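Local atomic coordinates of avirulence protein (PDB entry 4B6X), a protein that triggers plant immunity as a type III secreted effector of Pseudomonas syringae pv. pisi, this chain being its in planta processed C-terminal coiled-coil domain. Residues D33-V38 and D73-F78; N39-E44 and A58-Q63. All coordinates share one frame; numbering follows the deposited sequence.

The modelled chain begins just before helix 25-50. This helix carries first 33-38 and then, without a gap, 39-44. A short turn follows, and helix 54-89 runs back alongside, bringing 58-63 and later 73-78 to face the first helix. Contact 2 pairs 39-44 with 58-63 and closes a short loop of 13 intervening residues around the turn. Contact 1 pairs 33-38 with 73-78 and closes a longer loop of 34 residues, which encloses contact 2. The two loops are nested and do not cross. The contact centres lie about 16 Å apart along the hairpin, so the same two helices are tied together at two levels, contact 2 being nearer the turn.

Contact 1 (D33-V38 and D73-F78); sequences DKQLMV and DLQRRF
Lys34 reaches over from helix 25-50 and lays the end of its carbon chain on Leu74 of helix 54-89. Its CG stands anti to the backbone N (chi1 -173°), which sends the chain toward the other helix. The chain then bends at each later torsion. The result is that CE of Lys34 comes 3.7 Å from CD1 of Leu74, with CD of Lys34 a little farther from that methyl. The two side chains cross at about a right angle. NZ of Lys34 lies beyond this touch, 5.0 Å from CD1 of Leu74, so the methylenes do the packing and not the ammonium group. Leu74 meets them with its outermost branch. Its chi2 of -177° carries CD1 straight on from CA, while CD2 stands off to the other side.

This is one level of an antiparallel helical hairpin, the two-helix coiled coil that makes up the C-terminal domain. The backbones are well separated here, with CA of Lys34 8.9 Å from CA of Leu74. Lys34 also touches Asp70 and Leu71, and Leu74 is buried against Leu27 and Glu30 of the first helix.

Next comes Gln35, whose CB does not head for the partner helix but whose amide swings closer to it. Its OE1 stays 4.5 Å from NE2 of Gln75, too far for a hydrogen bond. The amide NE2 of Gln35 instead bonds OD1 of Asn39, one turn along its own helix.

Val38 ends the segment by packing on Ala67, earlier in helix 54-89. On the facing segment, Arg76 NH2 donates to Asp73 OD1 in a 2.8 Å salt bridge. OD1 of Asp73 lies 15° out of the guanidinium plane of Arg76.

Contact 2 (N39-E44 and A58-Q63); sequences NNLTDE and ANTSQQ
Leu41 packs between Thr60 and Gln63 across the two arms of an antiparallel helical hairpin. The hairpin is the coiled-coil fold of this effector domain, and this contact lies toward its turn. The axes of the two short segments approach to 9.1 Å, with 154° between their directions.

Follow-through along Leu41 starts at CB, which points at the second helix and faces the methyl of Thr60 without close touch. CG lies beside the backbone N (chi1 -69°) and directs both methyls at the partner helix. CD1 settles 4.0 Å from the backbone O of Gln63. CD2 comes equally near to the aliphatic base of the same residue, 4.0 Å from CB of Gln63. The two side chains meet obliquely. CD2 of Leu41 also faces CG2 of Thr60, at 4.3 Å. Leu64 and Ala67 extend the apolar surface that receives this leucine.

Thr60 is the buried partner. Its CG2 stands anti to the backbone N, and this drives the methyl into the first helix. There it fits tightly against the backbone, 3.2 Å from O of Leu41. The same methyl packs 3.9 Å from CB of Glu44, and Leu45 adds a further wall.

The hydroxyl of Thr60 lies on another branch and is held by polar partners. OG1 bonds OE2 of Glu56, one turn earlier in its own helix. It also accepts a hydrogen from a water, which is consistent with the hydroxyl proton going to Glu56. The water uses its other hydrogen on the extended side chain of Glu44. It bridges the helices with water-to-oxygen distances of 2.8 Å to OG1 of Thr60 and 2.6 Å to OE1 of Glu44.

Contact 1 (D33-V38 and D73-F78)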
loop_
_atom_site.group_PDB
_atom_site.type_symbol
_atom_site.label_atom_id
_atom_site.label_comp_id
_atom_site.label_asym_id
_atom_site.label_seq_id
_atom_site.Cartn_x
_atom_site.Cartn_y
_atom_site.Cartn_z
ATOM N N ASP A 33 -3.905 -0.237 -6.308
ATOM C CA ASP A 33 -4.422 -1.553 -5.904
ATOM C C ASP A 33 -3.923 -1.865 -4.485
ATOM O O ASP A 33 -4.676 -2.362 -3.653
ATOM C CB ASP A 33 -3.974 -2.686 -6.847
ATOM C CG ASP A 33 -4.469 -2.536 -8.264
ATOM O OD1 ASP A 33 -5.443 -1.821 -8.544
ATOM O OD2 ASP A 33 -3.863 -3.175 -9.147
ATOM N N LYS A 34 -2.665 -1.539 -4.212
ATOM C CA LYS A 34 -2.061 -1.795 -2.924
ATOM C C LYS A 34 -2.560 -0.865 -1.819
ATOM O O LYS A 34 -2.717 -1.320 -0.679
ATOM C CB LYS A 34 -0.527 -1.784 -3.006
ATOM C CG LYS A 34 0.152 -2.237 -1.680
ATOM C CD LYS A 34 1.293 -3.288 -1.672
ATOM C CE LYS A 34 1.533 -4.157 -2.860
ATOM N NZ LYS A 34 1.452 -5.606 -2.589
ATOM N N GLN A 35 -2.829 0.410 -2.144
ATOM C CA GLN A 35 -3.477 1.331 -1.210
ATOM C C GLN A 35 -4.883 0.837 -0.844
ATOM O O GLN A 35 -5.254 0.891 0.316
ATOM C CB GLN A 35 -3.568 2.746 -1.811
ATOM C CG GLN A 35 -4.058 3.859 -0.830
ATOM C CD GLN A 35 -3.101 4.113 0.355
ATOM O OE1 GLN A 35 -2.069 4.760 0.184
ATOM N NE2 GLN A 35 -3.457 3.610 1.568
ATOM N N LEU A 36 -5.663 0.381 -1.825
ATOM C CA LEU A 36 -6.933 -0.274 -1.531
ATOM C C LEU A 36 -6.773 -1.455 -0.535
ATOM O O LEU A 36 -7.516 -1.546 0.442
ATOM C CB LEU A 36 -7.623 -0.734 -2.815
ATOM C CG LEU A 36 -9.033 -1.339 -2.685
ATOM C CD1 LEU A 36 -10.080 -0.325 -2.085
ATOM C CD2 LEU A 36 -9.516 -1.865 -4.091
ATOM N N MET A 37 -5.802 -2.345 -0.755
ATOM C CA MET A 37 -5.615 -3.447 0.164
ATOM C C MET A 37 -5.258 -2.930 1.559
ATOM O O MET A 37 -5.798 -3.415 2.589
ATOM C CB MET A 37 -4.548 -4.430 -0.296
ATOM C CG MET A 37 -4.963 -5.432 -1.395
ATOM S SD MET A 37 -3.829 -6.927 -1.474
ATOM C CE MET A 37 -2.398 -6.259 -0.531
ATOM N N VAL A 38 -4.384 -1.940 1.621
ATOM C CA VAL A 38 -3.996 -1.356 2.916
ATOM C C VAL A 38 -5.183 -0.802 3.660
ATOM O O VAL A 38 -5.335 -0.999 4.877
ATOM C CB VAL A 38 -2.931 -0.256 2.757
ATOM C CG1 VAL A 38 -2.936 0.708 3.970
ATOM C CG2 VAL A 38 -1.533 -0.897 2.501
ATOM N N ASP A 73 7.655 0.991 -0.559
ATOM C CA ASP A 73 8.638 0.679 -1.601
ATOM C C ASP A 73 8.115 0.967 -2.996
ATOM O O ASP A 73 8.830 1.533 -3.845
ATOM C CB ASP A 73 9.072 -0.779 -1.513
ATOM C CG ASP A 73 10.038 -1.039 -0.352
ATOM O OD1 ASP A 73 10.493 -0.072 0.288
ATOM O OD2 ASP A 73 10.383 -2.212 -0.106
ATOM N N LEU A 74 6.875 0.572 -3.267
ATOM C CA LEU A 74 6.298 0.847 -4.553
ATOM C C LEU A 74 6.296 2.369 -4.832
ATOM O O LEU A 74 6.649 2.819 -5.921
ATOM C CB LEU A 74 4.903 0.239 -4.687
ATOM C CG LEU A 74 4.732 -1.285 -4.781
ATOM C CD1 LEU A 74 3.255 -1.601 -4.971
ATOM C CD2 LEU A 74 5.526 -1.880 -5.908
ATOM N N GLN A 75 5.958 3.160 -3.832
ATOM C CA GLN A 75 5.823 4.600 -4.024
ATOM C C GLN A 75 7.192 5.236 -4.274
ATOM O O GLN A 75 7.307 6.138 -5.108
ATOM C CB GLN A 75 5.138 5.245 -2.818
ATOM C CG GLN A 75 3.669 4.836 -2.713
ATOM C CD GLN A 75 3.009 5.352 -1.487
ATOM O OE1 GLN A 75 3.524 5.192 -0.385
ATOM N NE2 GLN A 75 1.848 5.960 -1.651
ATOM N N ARG A 76 8.214 4.770 -3.556
ATOM C CA ARG A 76 9.588 5.230 -3.819
ATOM C C ARG A 76 10.015 4.967 -5.254
ATOM O O ARG A 76 10.603 5.841 -5.881
ATOM C CB ARG A 76 10.608 4.619 -2.849
ATOM C CG ARG A 76 10.624 5.384 -1.525
ATOM C CD ARG A 76 11.702 4.903 -0.558
ATOM N NE ARG A 76 11.358 3.653 0.102
ATOM C CZ ARG A 76 10.668 3.542 1.246
ATOM N NH1 ARG A 76 10.216 4.621 1.909
ATOM N NH2 ARG A 76 10.401 2.334 1.725
ATOM N N ARG A 77 9.729 3.756 -5.752
ATOM C CA ARG A 77 10.117 3.373 -7.112
ATOM C C ARG A 77 9.433 4.196 -8.169
ATOM O O ARG A 77 10.033 4.493 -9.220
ATOM C CB ARG A 77 9.853 1.890 -7.382
ATOM C CG ARG A 77 10.837 0.968 -6.700
ATOM C CD ARG A 77 10.285 -0.459 -6.591
ATOM N NE ARG A 77 9.839 -1.017 -7.876
ATOM C CZ ARG A 77 9.149 -2.160 -8.006
ATOM N NH1 ARG A 77 8.806 -2.863 -6.939
ATOM N NH2 ARG A 77 8.785 -2.590 -9.215
ATOM N N PHE A 78 8.177 4.562 -7.891
ATOM C CA PHE A 78 7.394 5.330 -8.818
ATOM C C PHE A 78 7.818 6.794 -8.847
ATOM O O PHE A 78 7.821 7.444 -9.895
ATOM C CB PHE A 78 5.929 5.251 -8.463
ATOM C CG PHE A 78 5.065 6.032 -9.398
ATOM C CD1 PHE A 78 4.931 5.630 -10.719
ATOM C CD2 PHE A 78 4.430 7.196 -8.970
ATOM C CE1 PHE A 78 4.137 6.371 -11.622
ATOM C CE2 PHE A 78 3.624 7.926 -9.834
ATOM C CZ PHE A 78 3.487 7.520 -11.177
#

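Contact 2 (N39-E44 and A58-Q63)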
loop_
_atom_site.group_PDB
_atom_site.type_symbol
_atom_site.label_atom_id
_atom_site.label_comp_id
_atom_site.label_asym_id
_atom_site.label_seq_id
_atom_site.Cartn_x
_atom_site.Cartn_y
_atom_site.Cartn_z
ATOM N N ASN A 39 -6.054 -0.123 2.932
ATOM C CA ASN A 39 -7.250 0.420 3.517
ATOM C C ASN A 39 -8.244 -0.661 3.999
ATOM O O ASN A 39 -8.870 -0.521 5.057
ATOM C CB ASN A 39 -7.941 1.337 2.498
ATOM C CG ASN A 39 -7.152 2.611 2.185
ATOM O OD1 ASN A 39 -6.096 2.881 2.755
ATOM N ND2 ASN A 39 -7.661 3.385 1.245
ATOM N N ASN A 40 -8.447 -1.716 3.209
ATOM C CA ASN A 40 -9.363 -2.780 3.611
ATOM C C ASN A 40 -8.853 -3.493 4.863
ATOM O O ASN A 40 -9.596 -3.734 5.806
ATOM C CB ASN A 40 -9.586 -3.772 2.464
ATOM C CG ASN A 40 -10.422 -3.173 1.325
ATOM O OD1 ASN A 40 -11.241 -2.290 1.548
ATOM N ND2 ASN A 40 -10.189 -3.632 0.097
ATOM N N LEU A 41 -7.557 -3.760 4.900
ATOM C CA LEU A 41 -6.955 -4.383 6.040
ATOM C C LEU A 41 -7.002 -3.481 7.253
ATOM O O LEU A 41 -7.150 -3.977 8.359
ATOM C CB LEU A 41 -5.511 -4.794 5.728
ATOM C CG LEU A 41 -5.322 -5.944 4.737
ATOM C CD1 LEU A 41 -3.881 -5.951 4.131
ATOM C CD2 LEU A 41 -5.602 -7.287 5.478
ATOM N N THR A 42 -6.926 -2.164 7.069
ATOM C CA THR A 42 -7.029 -1.260 8.197
ATOM C C THR A 42 -8.449 -1.295 8.794
ATOM O O THR A 42 -8.608 -1.342 10.023
ATOM C CB THR A 42 -6.639 0.175 7.857
ATOM O OG1 THR A 42 -5.325 0.198 7.298
ATOM C CG2 THR A 42 -6.658 1.035 9.124
ATOM N N ASP A 43 -9.468 -1.303 7.929
ATOM C CA ASP A 43 -10.852 -1.555 8.322
ATOM C C ASP A 43 -10.989 -2.834 9.158
ATOM O O ASP A 43 -11.606 -2.841 10.217
ATOM C CB ASP A 43 -11.743 -1.744 7.079
ATOM C CG ASP A 43 -12.213 -0.434 6.453
ATOM O OD1 ASP A 43 -12.025 0.642 7.051
ATOM O OD2 ASP A 43 -12.791 -0.488 5.340
ATOM N N GLU A 44 -10.442 -3.925 8.652
ATOM C CA GLU A 44 -10.569 -5.227 9.308
ATOM C C GLU A 44 -9.872 -5.255 10.665
ATOM O O GLU A 44 -10.407 -5.777 11.629
ATOM C CB GLU A 44 -10.053 -6.337 8.382
ATOM C CG GLU A 44 -10.993 -6.505 7.189
ATOM C CD GLU A 44 -10.344 -7.120 5.943
ATOM O OE1 GLU A 44 -9.187 -7.557 6.018
ATOM O OE2 GLU A 44 -11.020 -7.154 4.876
ATOM N N ALA A 58 -4.153 -10.136 15.498
ATOM C CA ALA A 58 -2.819 -10.582 15.137
ATOM C C ALA A 58 -2.749 -10.953 13.657
ATOM O O ALA A 58 -1.745 -10.677 13.003
ATOM C CB ALA A 58 -2.369 -11.775 16.036
ATOM N N ASN A 59 -3.789 -11.596 13.135
ATOM C CA ASN A 59 -3.804 -12.031 11.725
ATOM C C ASN A 59 -3.761 -10.836 10.778
ATOM O O ASN A 59 -2.978 -10.808 9.847
ATOM C CB ASN A 59 -5.044 -12.871 11.415
ATOM C CG ASN A 59 -5.170 -13.207 9.932
ATOM O OD1 ASN A 59 -4.199 -13.652 9.306
ATOM N ND2 ASN A 59 -6.378 -13.026 9.362
ATOM N N THR A 60 -4.583 -9.838 11.076
ATOM C CA THR A 60 -4.798 -8.724 10.185
ATOM C C THR A 60 -3.680 -7.710 10.303
ATOM O O THR A 60 -3.208 -7.183 9.302
ATOM C CB THR A 60 -6.172 -8.083 10.482
ATOM O OG1 THR A 60 -7.201 -9.033 10.148
ATOM C CG2 THR A 60 -6.394 -6.820 9.665
ATOM N N SER A 61 -3.225 -7.454 11.521
ATOM C CA SER A 61 -2.110 -6.566 11.700
ATOM C C SER A 61 -0.814 -7.058 11.048
ATOM O O SER A 61 -0.050 -6.244 10.519
ATOM C CB SER A 61 -1.874 -6.283 13.173
ATOM O OG SER A 61 -0.936 -5.230 13.308
ATOM N N GLN A 62 -0.532 -8.354 11.124
ATOM C CA GLN A 62 0.626 -8.901 10.465
ATOM C C GLN A 62 0.574 -8.611 8.936
ATOM O O GLN A 62 1.554 -8.114 8.329
ATOM C CB GLN A 62 0.705 -10.381 10.749
ATOM C CG GLN A 62 1.785 -11.100 9.986
ATOM C CD GLN A 62 1.950 -12.493 10.443
ATOM O OE1 GLN A 62 0.963 -13.230 10.566
ATOM N NE2 GLN A 62 3.192 -12.884 10.726
ATOM N N GLN A 63 -0.572 -8.877 8.338
ATOM C CA GLN A 63 -0.780 -8.588 6.911
ATOM C C GLN A 63 -0.724 -7.112 6.516
ATOM O O GLN A 63 -0.178 -6.773 5.465
ATOM C CB GLN A 63 -2.147 -9.066 6.472
ATOM C CG GLN A 63 -2.130 -10.442 5.989
ATOM C CD GLN A 63 -1.275 -10.705 4.753
ATOM O OE1 GLN A 63 -0.109 -11.024 4.868
ATOM N NE2 GLN A 63 -1.896 -10.664 3.571
HETATM O O HOH W 1 -8.799 -9.330 7.876
#